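Local coordinates for protein shikimate dehydrogenase (NADP(+)) (Thermus thermophilus, PDB 2CY0) that catalyses the reversible NADPH-dependent reduction of 3-dehydroshikimate to shikimate, a step on the way to chorismate and the aromatic amino acids, at residues E141-N146 and G160-P165. Residues are numbered along the deposited sequence; the frame is centred on the assembly and turned at random.
Sequences EVWVWN and GLRAVP
Trp143 has its CG opposite the carbonyl carbon (chi1 -53°), while Arg162, with CG trans to its own N (chi1 -178°), runs straight out to NE; the two residues are paired and already point to the same face of the sheet, and these torsions lay the extended arginine alongside the indole. The aliphatic part of Arg162 runs obliquely past the five-membered ring, CD 3.7 Å from Trp143 CD1, and the guanidinium ends nearly perpendicular to the ring, too distant for more than a weak cation-pi attraction. Val164 comes in across the tryptophan: its CG1 sits over the five-membered ring, 4.2 Å from the centroid, in a CH-pi contact, and its CG2 packs on Trp143 CB. The indole NE1 is also tied within its own strand to Glu141 OE1 at 3.3 Å, approaching from above the carboxylate plane. With an alanine here the indole and its N-H are gone, which would probably leave Val164 CG1 and the Arg162 methylenes without the surface they pack on and the Glu141 carboxylate free to turn. Underneath, the strands pair in parallel. Val144 N donates to Arg162 O at 2.9 Å and Val144 O accepts from Val164 N at 3.0 Å, whereas the Arg162 N bond to Val142 O is weak. On the other face Leu161 CD2 lies 3.8 Å from Val142 CB, and Val144 faces Leu155 of helix 149-158. That helix, closed by a Schellman motif at Gly160, links strands 142-145 and 162-163 as a beta-alpha-beta crossover, with 162-163 outermost in the parallel Rossmann sheet; Asn146, just past strand 142-145, belongs to the NADP(+) site.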
loop_
_atom_site.group_PDB
_atom_site.type_symbol
_atom_site.label_atom_id
_atom_site.label_comp_id
_atom_site.label_asym_id
_atom_site.label_seq_id
_atom_site.Cartn_x
_atom_site.Cartn_y
_atom_site.Cartn_z
ATOM N N GLU B 141 -22.982 -10.711 -19.408
ATOM C CA GLU B 141 -22.917 -12.154 -19.649
ATOM C C GLU B 141 -21.610 -12.531 -20.352
ATOM O O GLU B 141 -21.257 -11.905 -21.339
ATOM C CB GLU B 141 -24.132 -12.560 -20.490
ATOM C CG GLU B 141 -24.311 -14.057 -20.725
ATOM C CD GLU B 141 -25.447 -14.351 -21.699
ATOM O OE1 GLU B 141 -25.725 -15.541 -21.927
ATOM O OE2 GLU B 141 -26.059 -13.399 -22.241
ATOM N N VAL B 142 -20.918 -13.570 -19.877
ATOM C CA VAL B 142 -19.621 -13.956 -20.461
ATOM C C VAL B 142 -19.382 -15.406 -20.891
ATOM O O VAL B 142 -19.452 -16.321 -20.069
ATOM C CB VAL B 142 -18.473 -13.620 -19.491
ATOM C CG1 VAL B 142 -17.141 -13.808 -20.186
ATOM C CG2 VAL B 142 -18.630 -12.206 -18.968
ATOM N N TRP B 143 -19.063 -15.604 -22.171
ATOM C CA TRP B 143 -18.777 -16.942 -22.701
ATOM C C TRP B 143 -17.277 -17.107 -22.943
ATOM O O TRP B 143 -16.578 -16.136 -23.228
ATOM C CB TRP B 143 -19.492 -17.195 -24.037
ATOM C CG TRP B 143 -20.958 -16.944 -24.040
ATOM C CD1 TRP B 143 -21.831 -17.154 -23.013
ATOM C CD2 TRP B 143 -21.735 -16.444 -25.134
ATOM N NE1 TRP B 143 -23.105 -16.811 -23.398
ATOM C CE2 TRP B 143 -23.075 -16.373 -24.696
ATOM C CE3 TRP B 143 -21.428 -16.050 -26.445
ATOM C CZ2 TRP B 143 -24.110 -15.921 -25.519
ATOM C CZ3 TRP B 143 -22.454 -15.600 -27.264
ATOM C CH2 TRP B 143 -23.782 -15.540 -26.796
ATOM N N VAL B 144 -16.791 -18.341 -22.853
ATOM C CA VAL B 144 -15.376 -18.617 -23.067
ATOM C C VAL B 144 -15.170 -19.743 -24.069
ATOM O O VAL B 144 -15.944 -20.695 -24.121
ATOM C CB VAL B 144 -14.669 -19.005 -21.750
ATOM C CG1 VAL B 144 -15.267 -20.295 -21.194
ATOM C CG2 VAL B 144 -13.179 -19.174 -21.988
ATOM N N TRP B 145 -14.116 -19.620 -24.865
ATOM C CA TRP B 145 -13.768 -20.618 -25.870
ATOM C C TRP B 145 -12.279 -20.894 -25.745
ATOM O O TRP B 145 -11.538 -20.086 -25.190
ATOM C CB TRP B 145 -14.071 -20.087 -27.278
ATOM C CG TRP B 145 -13.571 -20.975 -28.381
ATOM C CD1 TRP B 145 -14.218 -22.044 -28.936
ATOM C CD2 TRP B 145 -12.294 -20.902 -29.025
ATOM N NE1 TRP B 145 -13.420 -22.643 -29.886
ATOM C CE2 TRP B 145 -12.232 -21.961 -29.959
ATOM C CE3 TRP B 145 -11.191 -20.045 -28.900
ATOM C CZ2 TRP B 145 -11.113 -22.184 -30.766
ATOM C CZ3 TRP B 145 -10.077 -20.267 -29.700
ATOM C CH2 TRP B 145 -10.048 -21.331 -30.622
ATOM N N ASN B 146 -11.847 -22.036 -26.265
ATOM C CA ASN B 146 -10.444 -22.419 -26.227
ATOM C C ASN B 146 -10.274 -23.538 -27.248
ATOM O O ASN B 146 -11.177 -24.352 -27.408
ATOM C CB ASN B 146 -10.086 -22.918 -24.829
ATOM C CG ASN B 146 -8.595 -22.983 -24.602
ATOM O OD1 ASN B 146 -7.942 -21.967 -24.380
ATOM N ND2 ASN B 146 -8.045 -24.183 -24.668
ATOM N N GLY B 160 -17.711 -19.455 -13.093
ATOM C CA GLY B 160 -19.132 -19.276 -13.340
ATOM C C GLY B 160 -19.387 -18.633 -14.695
ATOM O O GLY B 160 -20.046 -17.597 -14.798
ATOM N N LEU B 161 -18.853 -19.254 -15.740
ATOM C CA LEU B 161 -19.004 -18.765 -17.103
ATOM C C LEU B 161 -19.681 -19.841 -17.940
ATOM O O LEU B 161 -20.260 -20.782 -17.404
ATOM C CB LEU B 161 -17.634 -18.448 -17.705
ATOM C CG LEU B 161 -16.717 -17.487 -16.944
ATOM C CD1 LEU B 161 -15.358 -17.461 -17.627
ATOM C CD2 LEU B 161 -17.334 -16.092 -16.892
ATOM N N ARG B 162 -19.591 -19.704 -19.258
ATOM C CA ARG B 162 -20.196 -20.670 -20.163
ATOM C C ARG B 162 -19.304 -20.935 -21.373
ATOM O O ARG B 162 -19.049 -20.035 -22.173
ATOM C CB ARG B 162 -21.552 -20.152 -20.637
ATOM C CG ARG B 162 -22.289 -21.112 -21.543
ATOM C CD ARG B 162 -23.411 -20.408 -22.269
ATOM N NE ARG B 162 -24.102 -21.308 -23.187
ATOM C CZ ARG B 162 -24.928 -20.904 -24.148
ATOM N NH1 ARG B 162 -25.168 -19.610 -24.320
ATOM N NH2 ARG B 162 -25.510 -21.795 -24.940
ATOM N N ALA B 163 -18.826 -22.168 -21.502
ATOM C CA ALA B 163 -17.974 -22.539 -22.627
ATOM C C ALA B 163 -18.845 -22.695 -23.872
ATOM O O ALA B 163 -19.884 -23.355 -23.834
ATOM C CB ALA B 163 -17.241 -23.840 -22.329
ATOM N N VAL B 164 -18.423 -22.082 -24.972
ATOM C CA VAL B 164 -19.182 -22.148 -26.214
ATOM C C VAL B 164 -18.309 -22.549 -27.401
ATOM O O VAL B 164 -17.078 -22.529 -27.324
ATOM C CB VAL B 164 -19.839 -20.784 -26.539
ATOM C CG1 VAL B 164 -20.874 -20.429 -25.481
ATOM C CG2 VAL B 164 -18.776 -19.697 -26.604
ATOM N N PRO B 165 -18.943 -22.961 -28.509
ATOM C CA PRO B 165 -18.195 -23.352 -29.705
ATOM C C PRO B 165 -17.817 -22.056 -30.418
ATOM O O PRO B 165 -18.455 -21.026 -30.205
ATOM C CB PRO B 165 -19.212 -24.167 -30.490
ATOM C CG PRO B 165 -20.500 -23.459 -30.169
ATOM C CD PRO B 165 -20.380 -23.247 -28.670
#